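Local coordinates for protein Cow rumen GH26 endo-mannanase (Metagenome, PDB 6UEH) that probably hydrolyses internal beta-1,4-mannosidic linkages of mannans such as galactomannan, as a family 26 endo-mannanase carrying a calcium-binding accessory domain, at residues Trp239-Tyr250 and Lys280-Ile289. Numbering follows the deposited sequence.
Sequences WHINVPKDFDSY and KENDYWNEAI. With ACT (acetate ion), chain D.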
ATOM      1  N   TRP A 239     -14.210   4.744  -7.302  1.00 14.50           N
ATOM      2  CA  TRP A 239     -15.133   4.834  -8.428  1.00 15.64           C
ATOM      3  C   TRP A 239     -15.389   3.451  -9.024  1.00 16.53           C
ATOM      4  O   TRP A 239     -14.782   3.082 -10.026  1.00 17.39           O
ATOM      5  CB  TRP A 239     -14.567   5.786  -9.490  1.00 15.89           C
ATOM      6  CG  TRP A 239     -15.473   6.079 -10.650  1.00 16.53           C
ATOM      7  CD1 TRP A 239     -16.837   6.163 -10.635  1.00 17.64           C
ATOM      8  CD2 TRP A 239     -15.071   6.330 -12.003  1.00 18.04           C
ATOM      9  NE1 TRP A 239     -17.307   6.451 -11.896  1.00 18.06           N
ATOM     10  CE2 TRP A 239     -16.243   6.557 -12.753  1.00 19.15           C
ATOM     11  CE3 TRP A 239     -13.833   6.382 -12.653  1.00 18.22           C
ATOM     12  CZ2 TRP A 239     -16.213   6.831 -14.122  1.00 19.53           C
ATOM     13  CZ3 TRP A 239     -13.805   6.657 -14.011  1.00 19.51           C
ATOM     14  CH2 TRP A 239     -14.987   6.878 -14.730  1.00 19.86           C
ATOM     15  N   HIS A 240     -16.282   2.688  -8.397  1.00 17.49           N
ATOM     16  CA  HIS A 240     -16.609   1.341  -8.865  1.00 19.09           C
ATOM     17  C   HIS A 240     -17.483   1.368 -10.117  1.00 19.57           C
ATOM     18  O   HIS A 240     -18.596   0.834 -10.117  1.00 19.87           O
ATOM     19  CB  HIS A 240     -17.317   0.540  -7.766  1.00 19.16           C
ATOM     20  CG  HIS A 240     -16.406   0.047  -6.685  1.00 20.30           C
ATOM     21  ND1 HIS A 240     -15.927   0.863  -5.683  1.00 19.56           N
ATOM     22  CD2 HIS A 240     -15.891  -1.183  -6.448  1.00 22.08           C
ATOM     23  CE1 HIS A 240     -15.155   0.157  -4.875  1.00 21.28           C
ATOM     24  NE2 HIS A 240     -15.115  -1.087  -5.318  1.00 22.87           N
ATOM     25  N   ILE A 241     -16.976   1.976 -11.186  1.00 17.95           N
ATOM     26  CA  ILE A 241     -17.751   2.118 -12.412  1.00 16.80           C
ATOM     27  C   ILE A 241     -17.933   0.767 -13.111  1.00 18.46           C
ATOM     28  O   ILE A 241     -16.963   0.086 -13.453  1.00 16.84           O
ATOM     29  CB  ILE A 241     -17.098   3.144 -13.379  1.00 17.68           C
ATOM     30  CG1 ILE A 241     -17.880   3.224 -14.693  1.00 17.19           C
ATOM     31  CG2 ILE A 241     -15.622   2.829 -13.621  1.00 17.55           C
ATOM     32  CD1 ILE A 241     -19.297   3.747 -14.533  1.00 16.43           C
ATOM     33  N   ASN A 242     -19.191   0.380 -13.297  1.00 18.88           N
ATOM     34  CA  ASN A 242     -19.526  -0.891 -13.931  1.00 20.45           C
ATOM     35  C   ASN A 242     -19.575  -0.806 -15.453  1.00 20.92           C
ATOM     36  O   ASN A 242     -19.717   0.273 -16.025  1.00 17.74           O
ATOM     37  CB  ASN A 242     -20.879  -1.406 -13.422  1.00 21.64           C
ATOM     38  CG  ASN A 242     -20.810  -1.954 -12.008  1.00 22.51           C
ATOM     39  OD1 ASN A 242     -20.117  -1.414 -11.145  1.00 21.63           O
ATOM     40  ND2 ASN A 242     -21.533  -3.043 -11.768  1.00 20.45           N
ATOM     41  N   VAL A 243     -19.457  -1.960 -16.100  1.00 22.56           N
ATOM     42  CA  VAL A 243     -19.712  -2.077 -17.530  1.00 23.11           C
ATOM     43  C   VAL A 243     -20.813  -3.116 -17.722  1.00 23.99           C
ATOM     44  O   VAL A 243     -21.040  -3.941 -16.836  1.00 24.16           O
ATOM     45  CB  VAL A 243     -18.447  -2.491 -18.317  1.00 21.05           C
ATOM     46  CG1 VAL A 243     -17.349  -1.444 -18.158  1.00 20.29           C
ATOM     47  CG2 VAL A 243     -17.962  -3.866 -17.870  1.00 22.21           C
ATOM     48  N   PRO A 244     -21.519  -3.072 -18.865  1.00 24.92           N
ATOM     49  CA  PRO A 244     -22.499  -4.133 -19.119  1.00 25.68           C
ATOM     50  C   PRO A 244     -21.821  -5.493 -19.249  1.00 27.51           C
ATOM     51  O   PRO A 244     -20.771  -5.584 -19.883  1.00 28.73           O
ATOM     52  CB  PRO A 244     -23.141  -3.714 -20.447  1.00 26.94           C
ATOM     53  CG  PRO A 244     -22.890  -2.246 -20.548  1.00 25.79           C
ATOM     54  CD  PRO A 244     -21.559  -2.023 -19.899  1.00 21.78           C
ATOM     55  N   LYS A 245     -22.400  -6.526 -18.643  1.00 28.00           N
ATOM     56  CA  LYS A 245     -21.869  -7.878 -18.778  1.00 29.49           C
ATOM     57  C   LYS A 245     -21.927  -8.314 -20.236  1.00 30.46           C
ATOM     58  O   LYS A 245     -20.931  -8.762 -20.803  1.00 30.69           O
ATOM     59  CB  LYS A 245     -22.646  -8.865 -17.906  1.00 31.52           C
ATOM     60  CG  LYS A 245     -22.508  -8.647 -16.411  1.00 30.76           C
ATOM     61  CD  LYS A 245     -23.309  -9.695 -15.650  1.00 33.66           C
ATOM     62  CE  LYS A 245     -23.186  -9.521 -14.147  1.00 34.72           C
ATOM     63  NZ  LYS A 245     -23.987 -10.542 -13.416  1.00 38.44           N
ATOM     64  N   ASP A 246     -23.107  -8.175 -20.829  1.00 31.48           N
ATOM     65  CA  ASP A 246     -23.314  -8.472 -22.241  1.00 32.90           C
ATOM     66  C   ASP A 246     -23.146  -7.200 -23.064  1.00 31.23           C
ATOM     67  O   ASP A 246     -24.118  -6.509 -23.366  1.00 30.92           O
ATOM     68  CB  ASP A 246     -24.701  -9.081 -22.459  1.00 35.10           C
ATOM     69  CG  ASP A 246     -24.982  -9.395 -23.917  1.00 36.98           C
ATOM     70  OD1 ASP A 246     -24.018  -9.562 -24.693  1.00 37.66           O
ATOM     71  OD2 ASP A 246     -26.173  -9.486 -24.283  1.00 38.22           O
ATOM     72  N   PHE A 247     -21.903  -6.893 -23.422  1.00 30.71           N
ATOM     73  CA  PHE A 247     -21.597  -5.638 -24.094  1.00 27.98           C
ATOM     74  C   PHE A 247     -21.844  -5.712 -25.598  1.00 32.70           C
ATOM     75  O   PHE A 247     -21.941  -4.683 -26.264  1.00 31.66           O
ATOM     76  CB  PHE A 247     -20.148  -5.233 -23.819  1.00 27.81           C
ATOM     77  CG  PHE A 247     -19.859  -3.787 -24.107  1.00 26.48           C
ATOM     78  CD1 PHE A 247     -20.439  -2.789 -23.343  1.00 24.94           C
ATOM     79  CD2 PHE A 247     -19.003  -3.427 -25.135  1.00 28.49           C
ATOM     80  CE1 PHE A 247     -20.175  -1.456 -23.599  1.00 26.67           C
ATOM     81  CE2 PHE A 247     -18.732  -2.094 -25.396  1.00 27.01           C
ATOM     82  CZ  PHE A 247     -19.320  -1.108 -24.628  1.00 27.44           C
ATOM     83  N   ASP A 248     -21.952  -6.928 -26.127  1.00 34.58           N
ATOM     84  CA  ASP A 248     -22.196  -7.117 -27.554  1.00 37.29           C
ATOM     85  C   ASP A 248     -23.565  -6.584 -27.966  1.00 35.66           C
ATOM     86  O   ASP A 248     -23.704  -5.958 -29.016  1.00 36.74           O
ATOM     87  CB  ASP A 248     -22.082  -8.596 -27.935  1.00 42.40           C
ATOM     88  CG  ASP A 248     -20.658  -9.112 -27.860  1.00 46.23           C
ATOM     89  OD1 ASP A 248     -19.718  -8.293 -27.960  1.00 46.71           O
ATOM     90  OD2 ASP A 248     -20.476 -10.338 -27.707  1.00 48.94           O
ATOM     91  N   SER A 249     -24.574  -6.834 -27.136  1.00 34.36           N
ATOM     92  CA  SER A 249     -25.936  -6.421 -27.454  1.00 36.59           C
ATOM     93  C   SER A 249     -26.231  -5.017 -26.937  1.00 35.63           C
ATOM     94  O   SER A 249     -27.253  -4.423 -27.280  1.00 35.48           O
ATOM     95  CB  SER A 249     -26.949  -7.410 -26.875  1.00 37.92           C
ATOM     96  OG  SER A 249     -26.982  -7.334 -25.463  1.00 36.95           O
ATOM     97  N   TYR A 250     -25.334  -4.492 -26.109  1.00 29.76           N
ATOM     98  CA  TYR A 250     -25.507  -3.156 -25.555  1.00 28.47           C
ATOM     99  C   TYR A 250     -25.383  -2.078 -26.627  1.00 31.52           C
ATOM    100  O   TYR A 250     -24.543  -2.165 -27.520  1.00 32.35           O
ATOM    101  CB  TYR A 250     -24.487  -2.899 -24.442  1.00 26.80           C
ATOM    102  CG  TYR A 250     -24.465  -1.466 -23.955  1.00 28.29           C
ATOM    103  CD1 TYR A 250     -25.420  -1.001 -23.060  1.00 28.84           C
ATOM    104  CD2 TYR A 250     -23.488  -0.577 -24.392  1.00 25.24           C
ATOM    105  CE1 TYR A 250     -25.406   0.310 -22.613  1.00 28.38           C
ATOM    106  CE2 TYR A 250     -23.466   0.735 -23.953  1.00 24.38           C
ATOM    107  CZ  TYR A 250     -24.426   1.172 -23.062  1.00 29.02           C
ATOM    108  OH  TYR A 250     -24.406   2.478 -22.623  1.00 23.23           O
ATOM    109  N   LYS A 280     -17.252   1.288 -29.298  1.00 24.18           N
ATOM    110  CA  LYS A 280     -18.344   1.421 -28.340  1.00 23.92           C
ATOM    111  C   LYS A 280     -17.806   1.430 -26.911  1.00 22.41           C
ATOM    112  O   LYS A 280     -18.372   2.082 -26.032  1.00 20.91           O
ATOM    113  CB  LYS A 280     -19.363   0.292 -28.523  1.00 25.50           C
ATOM    114  CG  LYS A 280     -20.617   0.441 -27.671  1.00 24.77           C
ATOM    115  CD  LYS A 280     -21.690  -0.551 -28.089  1.00 26.72           C
ATOM    116  CE  LYS A 280     -21.212  -1.985 -27.944  1.00 25.81           C
ATOM    117  NZ  LYS A 280     -22.213  -2.952 -28.476  1.00 27.22           N
ATOM    118  N   GLU A 281     -16.711   0.706 -26.687  1.00 22.35           N
ATOM    119  CA  GLU A 281     -16.034   0.719 -25.396  1.00 20.53           C
ATOM    120  C   GLU A 281     -15.614   2.138 -25.032  1.00 20.57           C
ATOM    121  O   GLU A 281     -15.821   2.592 -23.906  1.00 19.13           O
ATOM    122  CB  GLU A 281     -14.809  -0.200 -25.407  1.00 20.98           C
ATOM    123  CG  GLU A 281     -15.112  -1.680 -25.195  1.00 21.62           C
ATOM    124  CD  GLU A 281     -15.487  -2.402 -26.472  1.00 24.63           C
ATOM    125  OE1 GLU A 281     -15.665  -1.733 -27.514  1.00 25.69           O
ATOM    126  OE2 GLU A 281     -15.603  -3.646 -26.434  1.00 25.98           O
ATOM    127  N   ASN A 282     -15.029   2.836 -26.000  1.00 20.66           N
ATOM    128  CA  ASN A 282     -14.569   4.202 -25.788  1.00 19.40           C
ATOM    129  C   ASN A 282     -15.728   5.169 -25.577  1.00 19.30           C
ATOM    130  O   ASN A 282     -15.649   6.072 -24.743  1.00 18.87           O
ATOM    131  CB  ASN A 282     -13.712   4.660 -26.968  1.00 19.94           C
ATOM    132  CG  ASN A 282     -13.191   6.071 -26.797  1.00 19.93           C
ATOM    133  OD1 ASN A 282     -13.588   6.983 -27.521  1.00 20.47           O
ATOM    134  ND2 ASN A 282     -12.295   6.260 -25.833  1.00 18.11           N
ATOM    135  N   ASP A 283     -16.803   4.976 -26.338  1.00 20.56           N
ATOM    136  CA  ASP A 283     -17.986   5.818 -26.211  1.00 21.05           C
ATOM    137  C   ASP A 283     -18.630   5.662 -24.835  1.00 20.01           C
ATOM    138  O   ASP A 283     -19.034   6.652 -24.221  1.00 18.88           O
ATOM    139  CB  ASP A 283     -19.004   5.494 -27.307  1.00 22.44           C
ATOM    140  CG  ASP A 283     -18.599   6.039 -28.666  1.00 23.67           C
ATOM    141  OD1 ASP A 283     -17.733   6.939 -28.723  1.00 23.96           O
ATOM    142  OD2 ASP A 283     -19.160   5.572 -29.678  1.00 24.80           O
ATOM    143  N   TYR A 284     -18.726   4.425 -24.351  1.00 18.53           N
ATOM    144  CA  TYR A 284     -19.279   4.195 -23.018  1.00 17.19           C
ATOM    145  C   TYR A 284     -18.379   4.790 -21.946  1.00 15.80           C
ATOM    146  O   TYR A 284     -18.850   5.486 -21.046  1.00 16.16           O
ATOM    147  CB  TYR A 284     -19.484   2.705 -22.727  1.00 16.50           C
ATOM    148  CG  TYR A 284     -19.911   2.490 -21.293  1.00 16.87           C
ATOM    149  CD1 TYR A 284     -21.208   2.786 -20.889  1.00 18.67           C
ATOM    150  CD2 TYR A 284     -19.012   2.041 -20.333  1.00 15.99           C
ATOM    151  CE1 TYR A 284     -21.604   2.619 -19.579  1.00 20.14           C
ATOM    152  CE2 TYR A 284     -19.400   1.870 -19.015  1.00 16.36           C
ATOM    153  CZ  TYR A 284     -20.696   2.161 -18.645  1.00 18.97           C
ATOM    154  OH  TYR A 284     -21.091   1.997 -17.335  1.00 19.83           O
ATOM    155  N   TRP A 285     -17.085   4.491 -22.046  1.00 14.73           N
ATOM    156  CA  TRP A 285     -16.079   4.978 -21.107  1.00 16.45           C
ATOM    157  C   TRP A 285     -16.143   6.502 -21.005  1.00 15.62           C
ATOM    158  O   TRP A 285     -16.112   7.061 -19.908  1.00 16.31           O
ATOM    159  CB  TRP A 285     -14.689   4.491 -21.552  1.00 14.96           C
ATOM    160  CG  TRP A 285     -13.504   4.862 -20.686  1.00 15.11           C
ATOM    161  CD1 TRP A 285     -12.312   5.368 -21.118  1.00 16.19           C
ATOM    162  CD2 TRP A 285     -13.379   4.717 -19.261  1.00 16.59           C
ATOM    163  NE1 TRP A 285     -11.461   5.561 -20.059  1.00 17.98           N
ATOM    164  CE2 TRP A 285     -12.091   5.171 -18.907  1.00 17.81           C
ATOM    165  CE3 TRP A 285     -14.232   4.257 -18.251  1.00 16.40           C
ATOM    166  CZ2 TRP A 285     -11.637   5.182 -17.589  1.00 18.61           C
ATOM    167  CZ3 TRP A 285     -13.779   4.268 -16.943  1.00 18.47           C
ATOM    168  CH2 TRP A 285     -12.493   4.729 -16.624  1.00 19.21           C
ATOM    169  N   ASN A 286     -16.273   7.166 -22.148  1.00 18.62           N
ATOM    170  CA  ASN A 286     -16.385   8.622 -22.170  1.00 21.24           C
ATOM    171  C   ASN A 286     -17.658   9.133 -21.502  1.00 22.98           C
ATOM    172  O   ASN A 286     -17.634  10.162 -20.827  1.00 20.36           O
ATOM    173  CB  ASN A 286     -16.307   9.141 -23.607  1.00 18.67           C
ATOM    174  CG  ASN A 286     -14.887   9.150 -24.141  1.00 18.64           C
ATOM    175  OD1 ASN A 286     -13.927   9.236 -23.375  1.00 18.39           O
ATOM    176  ND2 ASN A 286     -14.747   9.064 -25.458  1.00 19.43           N
ATOM    177  N   GLU A 287     -18.766   8.419 -21.689  1.00 18.93           N
ATOM    178  CA  GLU A 287     -20.021   8.789 -21.038  1.00 21.84           C
ATOM    179  C   GLU A 287     -19.909   8.660 -19.524  1.00 17.90           C
ATOM    180  O   GLU A 287     -20.398   9.511 -18.783  1.00 17.63           O
ATOM    181  CB  GLU A 287     -21.180   7.927 -21.545  1.00 25.20           C
ATOM    182  CG  GLU A 287     -21.642   8.249 -22.951  1.00 29.95           C
ATOM    183  CD  GLU A 287     -22.949   7.557 -23.296  1.00 34.39           C
ATOM    184  OE1 GLU A 287     -23.644   7.107 -22.360  1.00 35.62           O
ATOM    185  OE2 GLU A 287     -23.282   7.463 -24.496  1.00 36.68           O
ATOM    186  N   ALA A 288     -19.263   7.591 -19.069  1.00 17.78           N
ATOM    187  CA  ALA A 288     -19.061   7.374 -17.640  1.00 16.95           C
ATOM    188  C   ALA A 288     -18.154   8.451 -17.047  1.00 16.75           C
ATOM    189  O   ALA A 288     -18.404   8.953 -15.951  1.00 16.38           O
ATOM    190  CB  ALA A 288     -18.479   5.990 -17.390  1.00 17.11           C
ATOM    191  N   ILE A 289     -17.102   8.803 -17.779  1.00 15.82           N
ATOM    192  CA  ILE A 289     -16.198   9.864 -17.348  1.00 15.34           C
ATOM    193  C   ILE A 289     -16.937  11.201 -17.271  1.00 16.21           C
ATOM    194  O   ILE A 289     -16.730  11.981 -16.339  1.00 16.38           O
ATOM    195  CB  ILE A 289     -14.987   9.986 -18.295  1.00 15.34           C
ATOM    196  CG1 ILE A 289     -14.096   8.749 -18.175  1.00 13.38           C
ATOM    197  CG2 ILE A 289     -14.173  11.234 -17.985  1.00 15.52           C
ATOM    198  CD1 ILE A 289     -12.974   8.711 -19.192  1.00 16.02           C
TER
HETATM  199  C   ACT D 603     -13.516  -2.663  -2.961  1.00 27.04           C
HETATM  200  O   ACT D 603     -14.205  -3.115  -3.902  1.00 26.89           O
HETATM  201  OXT ACT D 603     -12.842  -1.641  -3.219  1.00 25.18           O
HETATM  202  CH3 ACT D 603     -13.507  -3.305  -1.606  1.00 27.65           C
HETATM  203  O   HOH W   1     -19.516   7.490 -13.905  1.00 18.57           O
HETATM  204  O   HOH W   2     -19.414  -4.970 -28.936  1.00 33.86           O
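Lys280 reaches from the first turn of its helix over one face of the Phe247 ring, Lys280 CE lying 3.5 Å above the plane of that ring and toward the rim, a CH-pi contact. The bend at its third torsion (chi3 60°) turns NZ to two backbone carbonyls: Lys280 NZ donates to Phe247 O at 2.8 Å and to Tyr250 O at 2.6 Å, the latter in the carbonyl plane. Lys280 NZ also stands 20° off the ring normal, which qualifies as cation-pi although 4.9 Å from the Phe247 ring centroid. A methionine in place of Lys280 would probably leave both carbonyls without their ammonium donor and the turn at 247-250 less firmly fixed. The edge of Phe247 meets Tyr284 CB, while Phe247 CE2 comes within 3.4 Å of Glu281 CD, whose OE2 is engaged by the backbone of Lys270.

Midway along, Tyr284 OH donates to Asn242 O at 2.6 Å, tilted 26° from the carbonyl plane. Pro244 CD lies over one face of the Tyr284 ring; Tyr250 crosses that ring nearly at right angles, with Tyr250 OH near Tyr284 CD1. At the far end, Ile241 CD1 packs on Ala288 CB at 3.7 Å. The six-membered rings of Trp239 and Trp285 are near parallel but slid apart with little overlap, and one water links Trp239 NE1 to Ala288 O.

Farther out, Asp206 hydrogen-bonds His240 ND1, and NE2 of that histidine donates to an acetate also held by His312. The arrangement joins the loop following barrel strand 234-238 to the start of helix 280-301 in the TIM barrel; strand 243-244 pairs antiparallel with 261-262, and helix 334-351 packs against Trp239 and Ile289.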